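Local coordinates for resiniferatoxin-binding, phosphotriesterase-related protein (Rhodobacter sphaeroides 2.4.1, PDB 3K2G), which binds two zinc ions in a TIM-barrel active site and is probably a metal-dependent hydrolase acting on phosphoric esters, at residues 205-210 with 233-239; 78-83 with 305-311; 284-288 with 330-335; 151-157 with 195-201. All blocks are in the same frame, centred on the assembly; numbering follows the deposited sequence.

Contact 1: 205-210 with 233-239; sequences PLMVHL and HTVLCHM. With ZN (zinc ion), chain J.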
# COMPACT_ATOMS: atom_id res chain seq x y z
N PRO B 205 -8.70 1.62 -36.75
CA PRO B 205 -8.24 1.36 -35.38
C PRO B 205 -7.67 -0.05 -35.26
O PRO B 205 -8.03 -0.93 -36.03
CB PRO B 205 -9.51 1.52 -34.55
CG PRO B 205 -10.32 2.49 -35.35
CD PRO B 205 -10.12 2.01 -36.76
N LEU B 206 -6.79 -0.25 -34.29
CA LEU B 206 -6.16 -1.55 -34.06
C LEU B 206 -6.46 -2.00 -32.63
O LEU B 206 -6.26 -1.26 -31.67
CB LEU B 206 -4.65 -1.45 -34.27
CG LEU B 206 -3.81 -2.69 -33.95
CD1 LEU B 206 -4.18 -3.83 -34.90
CD2 LEU B 206 -2.33 -2.35 -34.07
N MSE B 207 -6.95 -3.23 -32.50
CA MSE B 207 -7.29 -3.79 -31.19
C MSE B 207 -6.48 -5.05 -30.96
O MSE B 207 -6.47 -5.96 -31.79
CB MSE B 207 -8.79 -4.10 -31.15
CG MSE B 207 -9.28 -4.64 -29.80
SE MSE B 207 -11.17 -4.91 -29.81
CE MSE B 207 -11.73 -3.07 -29.63
N VAL B 208 -5.79 -5.09 -29.83
CA VAL B 208 -4.95 -6.23 -29.50
C VAL B 208 -5.32 -6.97 -28.23
O VAL B 208 -5.45 -6.38 -27.15
CB VAL B 208 -3.47 -5.79 -29.39
CG1 VAL B 208 -2.57 -6.99 -29.15
CG2 VAL B 208 -3.04 -5.06 -30.66
N HIS B 209 -5.49 -8.28 -28.36
CA HIS B 209 -5.81 -9.15 -27.24
C HIS B 209 -4.54 -9.35 -26.42
O HIS B 209 -3.49 -9.71 -26.95
CB HIS B 209 -6.30 -10.51 -27.74
CG HIS B 209 -6.21 -11.60 -26.71
ND1 HIS B 209 -7.32 -12.11 -26.07
CD2 HIS B 209 -5.14 -12.25 -26.18
CE1 HIS B 209 -6.95 -13.03 -25.20
NE2 HIS B 209 -5.63 -13.14 -25.25
N LEU B 210 -4.64 -9.11 -25.12
CA LEU B 210 -3.51 -9.29 -24.21
C LEU B 210 -3.80 -10.43 -23.27
O LEU B 210 -4.97 -10.74 -22.98
CB LEU B 210 -3.26 -8.03 -23.40
CG LEU B 210 -2.75 -6.76 -24.09
CD1 LEU B 210 -2.64 -5.60 -23.09
CD2 LEU B 210 -1.41 -7.06 -24.70
N HIS B 233 -4.63 5.11 -31.61
CA HIS B 233 -5.83 4.41 -32.03
C HIS B 233 -5.62 2.90 -31.93
O HIS B 233 -6.15 2.12 -32.73
CB HIS B 233 -6.22 4.85 -33.44
CG HIS B 233 -6.65 6.29 -33.51
ND1 HIS B 233 -7.91 6.70 -33.13
CD2 HIS B 233 -5.95 7.41 -33.80
CE1 HIS B 233 -7.97 8.02 -33.18
NE2 HIS B 233 -6.79 8.48 -33.58
N THR B 234 -4.82 2.52 -30.94
CA THR B 234 -4.52 1.13 -30.63
C THR B 234 -5.21 0.85 -29.29
O THR B 234 -5.04 1.60 -28.34
CB THR B 234 -3.01 0.88 -30.47
OG1 THR B 234 -2.36 1.10 -31.73
CG2 THR B 234 -2.74 -0.55 -30.00
N VAL B 235 -5.98 -0.23 -29.23
CA VAL B 235 -6.70 -0.61 -28.03
C VAL B 235 -6.10 -1.87 -27.42
O VAL B 235 -5.98 -2.90 -28.09
CB VAL B 235 -8.19 -0.90 -28.34
CG1 VAL B 235 -8.91 -1.35 -27.08
CG2 VAL B 235 -8.86 0.35 -28.92
N LEU B 236 -5.71 -1.79 -26.15
CA LEU B 236 -5.14 -2.93 -25.44
C LEU B 236 -6.27 -3.60 -24.66
O LEU B 236 -6.80 -3.01 -23.71
CB LEU B 236 -4.05 -2.47 -24.47
CG LEU B 236 -2.83 -1.80 -25.09
CD1 LEU B 236 -1.95 -1.23 -23.99
CD2 LEU B 236 -2.06 -2.80 -25.93
N CYS B 237 -6.62 -4.82 -25.06
CA CYS B 237 -7.71 -5.57 -24.42
C CYS B 237 -7.35 -6.27 -23.12
O CYS B 237 -6.19 -6.54 -22.83
CB CYS B 237 -8.24 -6.64 -25.37
SG CYS B 237 -8.91 -6.04 -26.94
N HIS B 238 -8.39 -6.56 -22.34
CA HIS B 238 -8.25 -7.30 -21.09
C HIS B 238 -7.32 -6.67 -20.05
O HIS B 238 -6.43 -7.33 -19.51
CB HIS B 238 -7.80 -8.72 -21.42
CG HIS B 238 -8.54 -9.32 -22.58
ND1 HIS B 238 -9.89 -9.15 -22.75
CD2 HIS B 238 -8.11 -10.06 -23.63
CE1 HIS B 238 -10.27 -9.77 -23.86
NE2 HIS B 238 -9.21 -10.33 -24.41
N MSE B 239 -7.57 -5.41 -19.74
CA MSE B 239 -6.75 -4.72 -18.76
C MSE B 239 -7.16 -5.04 -17.32
O MSE B 239 -6.37 -4.89 -16.40
CB MSE B 239 -6.83 -3.22 -18.99
CG MSE B 239 -6.20 -2.79 -20.31
SE MSE B 239 -4.37 -3.39 -20.51
CE MSE B 239 -3.62 -2.43 -19.00
ZN ZN J . -9.43 -11.79 -26.17
O HOH W 1 -11.52 -12.04 -25.89
O HOH W 2 -9.87 -13.50 -24.54
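Two histidines from neighbouring strand ends hold one zinc ion here: H209 ND1 binds ZN at 2.1 Å and H238 NE2 binds it at 2.3 Å. The shared metal draws these two nitrogens, H209 ND1 and H238 NE2, to 3.1 Å of each other, and the rings meet obliquely, centroids 4.7 Å apart with planes at 77°. Water 1 and water 2 also bind the ion, and E177 and Y136 belong to the same zinc site. H238 ND1, the ring nitrogen not bound to zinc, is hydrogen-bonded to D262. Behind the metal the strands run parallel at 18°, their axes 4.5 Å apart at closest. Four backbone hydrogen bonds join them: L206 N to H233 O (2.9 Å), V235 N to L206 O (2.7 Å), V208 N to V235 O (2.8 Å) and C237 N to V208 O (2.9 Å). The ladder thus carries right up to the residues beside the ligands, and sets both histidines at the C-terminal end of the barrel strands, where TIM barrels place their active sites. M207 and V235 share one face of the sheet, and M207 CG lies 3.2 Å from C237 SG. L206, T234, V208 and L236 take the other. Helix 217-226 makes the right-handed beta-alpha-beta crossover between the strands and covers L206 and T234; strands 175-178 and 258-261 flank the pair, and helix 246-255 packs on L236.

Contact 2: 78-83 with 305-311; sequences HNIALD and VFVKMML. With DTV ((2S,3S)-1,4-dimercaptobutane-2,3-diol), chain K.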
# COMPACT_ATOMS: atom_id res chain seq x y z
N HIS B 78 -20.78 -27.38 -24.14
CA HIS B 78 -21.96 -26.62 -24.55
C HIS B 78 -21.79 -25.11 -24.34
O HIS B 78 -22.40 -24.30 -25.03
CB HIS B 78 -23.18 -27.11 -23.76
CG HIS B 78 -24.44 -26.34 -24.04
ND1 HIS B 78 -24.98 -26.22 -25.30
CD2 HIS B 78 -25.28 -25.69 -23.20
CE1 HIS B 78 -26.10 -25.52 -25.23
NE2 HIS B 78 -26.30 -25.19 -23.97
N ASN B 79 -20.94 -24.76 -23.38
CA ASN B 79 -20.69 -23.37 -23.01
C ASN B 79 -19.78 -22.60 -23.96
O ASN B 79 -20.01 -21.42 -24.23
CB ASN B 79 -20.09 -23.35 -21.60
CG ASN B 79 -19.86 -21.95 -21.06
OD1 ASN B 79 -20.75 -21.12 -21.06
ND2 ASN B 79 -18.64 -21.70 -20.58
N ILE B 80 -18.75 -23.26 -24.47
CA ILE B 80 -17.77 -22.62 -25.33
C ILE B 80 -18.10 -22.40 -26.80
O ILE B 80 -17.32 -22.74 -27.69
CB ILE B 80 -16.41 -23.36 -25.21
CG1 ILE B 80 -16.57 -24.83 -25.63
CG2 ILE B 80 -15.91 -23.29 -23.77
CD1 ILE B 80 -15.30 -25.64 -25.47
N ALA B 81 -19.26 -21.82 -27.06
CA ALA B 81 -19.68 -21.50 -28.41
C ALA B 81 -21.00 -20.74 -28.40
O ALA B 81 -22.01 -21.23 -27.90
CB ALA B 81 -19.81 -22.77 -29.26
N LEU B 82 -20.97 -19.53 -28.93
CA LEU B 82 -22.16 -18.70 -29.03
C LEU B 82 -22.65 -18.98 -30.44
O LEU B 82 -22.14 -18.42 -31.42
CB LEU B 82 -21.79 -17.22 -28.85
CG LEU B 82 -21.28 -16.82 -27.45
CD1 LEU B 82 -20.80 -15.37 -27.46
CD2 LEU B 82 -22.41 -16.98 -26.44
N ASP B 83 -23.65 -19.86 -30.54
CA ASP B 83 -24.19 -20.28 -31.82
C ASP B 83 -25.70 -20.12 -32.02
O ASP B 83 -26.23 -20.57 -33.03
CB ASP B 83 -23.83 -21.75 -32.06
CG ASP B 83 -24.17 -22.63 -30.87
OD1 ASP B 83 -25.02 -22.24 -30.06
OD2 ASP B 83 -23.58 -23.73 -30.77
N VAL B 305 -18.38 -10.72 -23.71
CA VAL B 305 -19.25 -11.90 -23.69
C VAL B 305 -18.66 -12.83 -24.75
O VAL B 305 -18.52 -12.44 -25.91
CB VAL B 305 -20.69 -11.53 -24.10
CG1 VAL B 305 -21.48 -12.80 -24.38
CG2 VAL B 305 -21.35 -10.71 -23.01
N PHE B 306 -18.29 -14.04 -24.35
CA PHE B 306 -17.70 -14.97 -25.31
C PHE B 306 -18.08 -16.43 -25.09
O PHE B 306 -17.56 -17.31 -25.76
CB PHE B 306 -16.17 -14.81 -25.33
CG PHE B 306 -15.46 -15.47 -24.19
CD1 PHE B 306 -14.74 -16.65 -24.39
CD2 PHE B 306 -15.49 -14.92 -22.92
CE1 PHE B 306 -14.07 -17.26 -23.34
CE2 PHE B 306 -14.83 -15.52 -21.85
CZ PHE B 306 -14.11 -16.70 -22.06
N VAL B 307 -18.97 -16.69 -24.13
CA VAL B 307 -19.46 -18.04 -23.84
C VAL B 307 -20.92 -17.93 -23.42
O VAL B 307 -21.35 -16.90 -22.90
CB VAL B 307 -18.66 -18.73 -22.70
CG1 VAL B 307 -17.23 -19.02 -23.16
CG2 VAL B 307 -18.66 -17.86 -21.46
N LYS B 308 -21.68 -18.99 -23.64
CA LYS B 308 -23.10 -19.01 -23.30
C LYS B 308 -23.44 -18.58 -21.88
O LYS B 308 -24.41 -17.84 -21.66
CB LYS B 308 -23.71 -20.40 -23.54
CG LYS B 308 -23.79 -20.83 -24.99
CD LYS B 308 -24.78 -21.98 -25.15
CE LYS B 308 -24.89 -22.46 -26.60
NZ LYS B 308 -23.65 -23.14 -27.05
N MSE B 309 -22.65 -19.03 -20.90
CA MSE B 309 -22.96 -18.70 -19.51
C MSE B 309 -22.88 -17.23 -19.16
O MSE B 309 -23.25 -16.83 -18.07
CB MSE B 309 -22.09 -19.53 -18.54
CG MSE B 309 -20.64 -19.15 -18.45
SE MSE B 309 -19.73 -20.37 -17.20
CE MSE B 309 -20.28 -19.55 -15.49
N MSE B 310 -22.42 -16.40 -20.10
CA MSE B 310 -22.34 -14.98 -19.83
C MSE B 310 -23.60 -14.26 -20.31
O MSE B 310 -23.74 -13.06 -20.13
CB MSE B 310 -21.09 -14.38 -20.47
CG MSE B 310 -19.78 -14.82 -19.82
SE MSE B 310 -18.20 -14.12 -20.68
CE MSE B 310 -18.35 -12.25 -20.08
N LEU B 311 -24.51 -15.02 -20.92
CA LEU B 311 -25.77 -14.46 -21.40
C LEU B 311 -26.79 -14.60 -20.27
O LEU B 311 -26.73 -15.56 -19.49
CB LEU B 311 -26.26 -15.24 -22.62
CG LEU B 311 -25.33 -15.20 -23.84
CD1 LEU B 311 -25.86 -16.14 -24.91
CD2 LEU B 311 -25.23 -13.78 -24.37
S1 DTV K . -7.65 -17.00 -23.92
C1 DTV K . -8.77 -16.60 -25.35
C2 DTV K . -10.05 -17.43 -25.38
O2 DTV K . -10.77 -17.16 -24.19
C3 DTV K . -10.91 -17.06 -26.60
O3 DTV K . -11.29 -15.71 -26.52
C4 DTV K . -12.19 -17.90 -26.69
S4 DTV K . -12.65 -18.28 -28.40
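K308 lays its aliphatic chain over the imidazole of H78, with CD 3.9 Å from the ring centroid and 22° off the normal, a CH-pi contact. Beyond the ring the ammonium turns in among carbonyls: K308 NZ donates to H78 O at 2.6 Å and to A81 O at 2.7 Å, while D83 OD1, at 3.4 Å from K308 NZ, adds a salt bridge whose hydrogen bond is weak. One lysine therefore ties down three residues of 78-83, largely through main-chain oxygens. Its own backbone joins in, K308 N donating to N79 O at 3.0 Å. The next amide, M309 N, reaches N79 OD1 at 2.8 Å, so N79 accepts with both oxygens at the start of the 3-10 turn 308-310, and its ND2 is held by P73. I80 sits at the centre of an inverse gamma turn that bends the chain before it pairs with strand 39-40. The segment 305-311 is the loop leaving the last strand of the parallel barrel sheet, 299-301, at the active-site end of the TIM barrel; it follows D304, a zinc ligand. F306 turns its CB away from 78-83 and lines the pocket of the bound dithiol, F306 CE1 lying 3.4 Å from DTV O2. L82 packs along the backbone of 305-311, its CD2 3.5 Å from V307 C and from K308 N; L82 CD1 is 4.1 Å from V305 CG1 and L82 CD2 3.9 Å from L311 CD1, while helix 85-97 packs against L311.

Contact 3: 284-288 with 330-335; sequences ARAIL and LRRHGL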
# COMPACT_ATOMS: atom_id res chain seq x y z
N ALA B 284 -13.13 -0.82 -10.70
CA ALA B 284 -13.64 0.54 -10.56
C ALA B 284 -12.56 1.40 -9.92
O ALA B 284 -12.30 2.51 -10.38
CB ALA B 284 -14.90 0.55 -9.69
N ARG B 285 -11.91 0.90 -8.87
CA ARG B 285 -10.86 1.66 -8.21
C ARG B 285 -9.69 1.94 -9.14
O ARG B 285 -9.12 3.03 -9.12
CB ARG B 285 -10.36 0.94 -6.96
CG ARG B 285 -11.25 1.14 -5.74
CD ARG B 285 -10.48 0.81 -4.46
NE ARG B 285 -10.12 -0.61 -4.39
CZ ARG B 285 -10.98 -1.59 -4.13
NH1 ARG B 285 -12.26 -1.32 -3.92
NH2 ARG B 285 -10.56 -2.85 -4.10
N ALA B 286 -9.32 0.96 -9.96
CA ALA B 286 -8.22 1.14 -10.90
C ALA B 286 -8.58 2.22 -11.92
O ALA B 286 -7.73 3.02 -12.33
CB ALA B 286 -7.92 -0.18 -11.62
N ILE B 287 -9.84 2.23 -12.33
CA ILE B 287 -10.34 3.20 -13.29
C ILE B 287 -10.31 4.60 -12.66
O ILE B 287 -9.92 5.57 -13.30
CB ILE B 287 -11.78 2.84 -13.73
CG1 ILE B 287 -11.75 1.56 -14.59
CG2 ILE B 287 -12.41 3.98 -14.50
CD1 ILE B 287 -13.12 0.99 -14.92
N LEU B 288 -10.73 4.69 -11.40
CA LEU B 288 -10.73 5.96 -10.69
C LEU B 288 -9.31 6.52 -10.67
O LEU B 288 -9.09 7.70 -10.94
CB LEU B 288 -11.21 5.77 -9.25
CG LEU B 288 -12.68 6.07 -8.96
CD1 LEU B 288 -13.58 5.30 -9.92
CD2 LEU B 288 -12.98 5.71 -7.51
N LEU B 330 -19.57 2.84 -10.71
CA LEU B 330 -18.55 3.85 -10.95
C LEU B 330 -18.99 5.16 -10.30
O LEU B 330 -18.16 5.95 -9.86
CB LEU B 330 -18.34 4.08 -12.45
CG LEU B 330 -17.56 3.03 -13.23
CD1 LEU B 330 -17.48 3.44 -14.69
CD2 LEU B 330 -16.17 2.88 -12.64
N ARG B 331 -20.29 5.38 -10.25
CA ARG B 331 -20.80 6.60 -9.64
C ARG B 331 -20.59 6.49 -8.13
O ARG B 331 -20.16 7.45 -7.49
CB ARG B 331 -22.28 6.77 -9.97
CG ARG B 331 -22.78 8.19 -9.82
CD ARG B 331 -24.24 8.30 -10.20
NE ARG B 331 -24.72 9.68 -10.15
CZ ARG B 331 -24.44 10.61 -11.06
NH1 ARG B 331 -23.68 10.33 -12.11
NH2 ARG B 331 -24.93 11.84 -10.92
N ARG B 332 -20.88 5.32 -7.56
CA ARG B 332 -20.70 5.12 -6.12
C ARG B 332 -19.23 5.35 -5.76
O ARG B 332 -18.91 5.74 -4.64
CB ARG B 332 -21.11 3.69 -5.71
CG ARG B 332 -22.60 3.38 -5.85
CD ARG B 332 -23.00 2.13 -5.05
NE ARG B 332 -22.34 0.91 -5.52
CZ ARG B 332 -22.73 0.20 -6.57
NH1 ARG B 332 -23.78 0.57 -7.27
NH2 ARG B 332 -22.06 -0.90 -6.92
N HIS B 333 -18.34 5.10 -6.72
CA HIS B 333 -16.91 5.29 -6.50
C HIS B 333 -16.44 6.73 -6.67
O HIS B 333 -15.31 7.06 -6.33
CB HIS B 333 -16.09 4.39 -7.42
CG HIS B 333 -15.90 3.00 -6.90
ND1 HIS B 333 -16.91 2.06 -6.89
CD2 HIS B 333 -14.82 2.39 -6.36
CE1 HIS B 333 -16.46 0.93 -6.37
NE2 HIS B 333 -15.19 1.11 -6.04
N GLY B 334 -17.29 7.60 -7.22
CA GLY B 334 -16.89 8.98 -7.37
C GLY B 334 -16.99 9.62 -8.75
O GLY B 334 -16.78 10.83 -8.87
N LEU B 335 -17.30 8.84 -9.78
CA LEU B 335 -17.41 9.41 -11.12
C LEU B 335 -18.77 10.05 -11.37
O LEU B 335 -19.80 9.50 -10.99
CB LEU B 335 -17.16 8.34 -12.19
CG LEU B 335 -15.74 7.83 -12.38
CD1 LEU B 335 -15.73 6.84 -13.54
CD2 LEU B 335 -14.80 9.00 -12.67
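L330, in the last turn of helix 321-332, sends CD2 to within 4.0 Å of A284 CB and 4.3 Å of I287 CD1, an apolar patch that also meets L301 of strand 299-301. R331 and R332 stay clear of 284-288, and R332 packs on F269 of the second subunit. H333 makes the broadest contact: A284 CB sits 3.6 Å from its ring centroid, only 4° off the normal, in a CH-pi contact, while R285 CG and L288 CD2 lie at the ring's edge. H333 ND1 is hydrogen-bonded to R329 O. These are two outer helices of the TIM barrel, 280-292 and 321-332, packed side by side, with I287 and L330 both resting on strand 299-301, which lies between the two helices in sequence. At G334 the helix ends in a Schellman motif, with G334 N to R331 O at 2.9 Å and L335 N to L330 O at 3.0 Å; the positive phi would jam a CB against the preceding carbonyl. L335 then turns back, placing CG 4.1 Å from L288 CD1.

Contact 4: 151-157 with 195-201; sequences DDIADEI and AARAQVR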
# COMPACT_ATOMS: atom_id res chain seq x y z
N ASP B 151 3.21 -9.37 -44.49
CA ASP B 151 2.61 -8.52 -45.51
C ASP B 151 1.38 -9.15 -46.15
O ASP B 151 0.43 -8.44 -46.49
CB ASP B 151 3.64 -8.16 -46.59
CG ASP B 151 4.71 -7.20 -46.08
OD1 ASP B 151 4.35 -6.23 -45.37
OD2 ASP B 151 5.90 -7.40 -46.40
N ASP B 152 1.37 -10.47 -46.29
CA ASP B 152 0.21 -11.15 -46.87
C ASP B 152 -0.98 -10.98 -45.93
O ASP B 152 -2.12 -10.81 -46.37
CB ASP B 152 0.50 -12.64 -47.07
CG ASP B 152 1.66 -12.89 -48.03
OD1 ASP B 152 1.67 -12.30 -49.12
OD2 ASP B 152 2.56 -13.69 -47.68
N ILE B 153 -0.71 -11.01 -44.63
CA ILE B 153 -1.76 -10.84 -43.63
C ILE B 153 -2.28 -9.41 -43.71
O ILE B 153 -3.49 -9.18 -43.63
CB ILE B 153 -1.22 -11.12 -42.21
CG1 ILE B 153 -0.93 -12.62 -42.07
CG2 ILE B 153 -2.22 -10.66 -41.15
CD1 ILE B 153 -0.26 -13.01 -40.77
N ALA B 154 -1.37 -8.46 -43.89
CA ALA B 154 -1.76 -7.06 -44.01
C ALA B 154 -2.64 -6.92 -45.26
O ALA B 154 -3.66 -6.23 -45.24
CB ALA B 154 -0.53 -6.17 -44.12
N ASP B 155 -2.23 -7.57 -46.35
CA ASP B 155 -2.99 -7.51 -47.59
C ASP B 155 -4.42 -8.04 -47.40
O ASP B 155 -5.37 -7.47 -47.93
CB ASP B 155 -2.29 -8.32 -48.70
CG ASP B 155 -0.99 -7.69 -49.16
OD1 ASP B 155 -0.82 -6.46 -48.99
OD2 ASP B 155 -0.13 -8.41 -49.72
N GLU B 156 -4.57 -9.12 -46.64
CA GLU B 156 -5.90 -9.68 -46.41
C GLU B 156 -6.78 -8.68 -45.69
O GLU B 156 -7.95 -8.50 -46.03
CB GLU B 156 -5.83 -10.96 -45.56
CG GLU B 156 -4.95 -12.05 -46.15
CD GLU B 156 -5.03 -13.36 -45.38
OE1 GLU B 156 -5.07 -13.33 -44.13
OE2 GLU B 156 -5.04 -14.42 -46.04
N ILE B 157 -6.21 -8.02 -44.68
CA ILE B 157 -6.93 -7.04 -43.89
C ILE B 157 -7.32 -5.82 -44.72
O ILE B 157 -8.43 -5.29 -44.60
CB ILE B 157 -6.09 -6.60 -42.66
CG1 ILE B 157 -5.94 -7.79 -41.71
CG2 ILE B 157 -6.76 -5.43 -41.95
CD1 ILE B 157 -5.00 -7.55 -40.54
N ALA B 195 -0.86 -6.86 -38.82
CA ALA B 195 -1.99 -6.06 -38.40
C ALA B 195 -1.59 -4.59 -38.29
O ALA B 195 -2.33 -3.70 -38.70
CB ALA B 195 -2.53 -6.57 -37.07
N ALA B 196 -0.41 -4.33 -37.72
CA ALA B 196 0.07 -2.96 -37.56
C ALA B 196 0.31 -2.33 -38.93
O ALA B 196 0.03 -1.15 -39.13
CB ALA B 196 1.34 -2.94 -36.74
N ARG B 197 0.83 -3.11 -39.87
CA ARG B 197 1.07 -2.58 -41.20
C ARG B 197 -0.27 -2.27 -41.84
O ARG B 197 -0.40 -1.31 -42.60
CB ARG B 197 1.87 -3.59 -42.04
CG ARG B 197 3.28 -3.78 -41.50
CD ARG B 197 4.11 -4.78 -42.30
NE ARG B 197 5.36 -5.09 -41.60
CZ ARG B 197 6.21 -6.04 -41.97
NH1 ARG B 197 5.95 -6.79 -43.04
NH2 ARG B 197 7.31 -6.27 -41.26
N ALA B 198 -1.28 -3.08 -41.52
CA ALA B 198 -2.61 -2.86 -42.06
C ALA B 198 -3.18 -1.60 -41.43
O ALA B 198 -3.98 -0.90 -42.04
CB ALA B 198 -3.51 -4.06 -41.78
N GLN B 199 -2.77 -1.32 -40.19
CA GLN B 199 -3.27 -0.14 -39.50
C GLN B 199 -2.75 1.10 -40.24
O GLN B 199 -3.49 2.07 -40.45
CB GLN B 199 -2.79 -0.13 -38.05
CG GLN B 199 -3.55 0.81 -37.11
CD GLN B 199 -3.27 2.27 -37.39
OE1 GLN B 199 -2.11 2.69 -37.49
NE2 GLN B 199 -4.33 3.08 -37.49
N VAL B 200 -1.49 1.06 -40.64
CA VAL B 200 -0.89 2.19 -41.37
C VAL B 200 -1.55 2.35 -42.74
O VAL B 200 -1.90 3.46 -43.14
CB VAL B 200 0.63 1.99 -41.56
CG1 VAL B 200 1.21 3.14 -42.39
CG2 VAL B 200 1.33 1.93 -40.20
N ARG B 201 -1.71 1.24 -43.45
CA ARG B 201 -2.30 1.29 -44.79
C ARG B 201 -3.79 1.66 -44.84
O ARG B 201 -4.18 2.46 -45.69
CB ARG B 201 -2.06 -0.05 -45.50
CG ARG B 201 -0.57 -0.34 -45.72
CD ARG B 201 -0.31 -1.80 -46.07
NE ARG B 201 -0.94 -2.21 -47.33
CZ ARG B 201 -0.93 -3.46 -47.79
NH1 ARG B 201 -0.32 -4.42 -47.11
NH2 ARG B 201 -1.53 -3.75 -48.94
O HOH W 3 2.21 -4.52 -45.78
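Helices 151-157 and 195-201 cross at -46°, and their axes come within 7.9 Å. So close an approach needs small residues at the crossing: A154 and A198 face each other with their CA atoms 4.7 Å apart and A154 CB 4.3 Å from A198 CB. I157 continues the apolar seam toward the barrel, its CG2 3.5 Å from A198 CB and its CD1 4.4 Å from A195 CB. Strand 175-178 lies beneath, with I175 touching I157, A195 and A198, so this is the packing of adjacent outer helices over the strands of a TIM barrel. On the solvent side the character changes. R197 NH1 donates to D151 OD1 at 2.9 Å, and R201 directs both NH1 and NH2 to D155 OD1, each at 2.8 Å, a forked salt bridge to a single oxygen. D155 points its CB away from the other helix, and only the end of its side chain returns to meet the arginine. Water 3 lies between the two pairs, donating to D151 OD1 at 2.8 Å and accepting a weak bond from R201 NH1 at 2.9 Å. Both arginines have a further acidic partner, R197 with E227 and R201 with E5. Acids on one helix thus match arginines on the other, each one turn apart, so charge pairing fixes the outer edge of an interface whose inner part is held by alanine-isoleucine packing.

Contacts 1 and 2 serve the active site from different strand ends. Contact 1 supplies two zinc ligands; contact 2 brings F306 against the bound dithiol, with its side chain about 5 Å from a zinc ion. Their centres are about 22 Å apart and their nearest atoms about 7 Å. Contact 4 touches contact 1: helix 186-202 leads into strand 206-208, and L206 CB packs 3.8 Å from Q199 CG. Contact 3 stands away from the annotated sites, its centre about 22 Å from that of contact 1. Contacts 3 and 4, centres about 37 Å apart, are helix pairs on opposite sides of the chain's centre, parts of the barrel's outer layer.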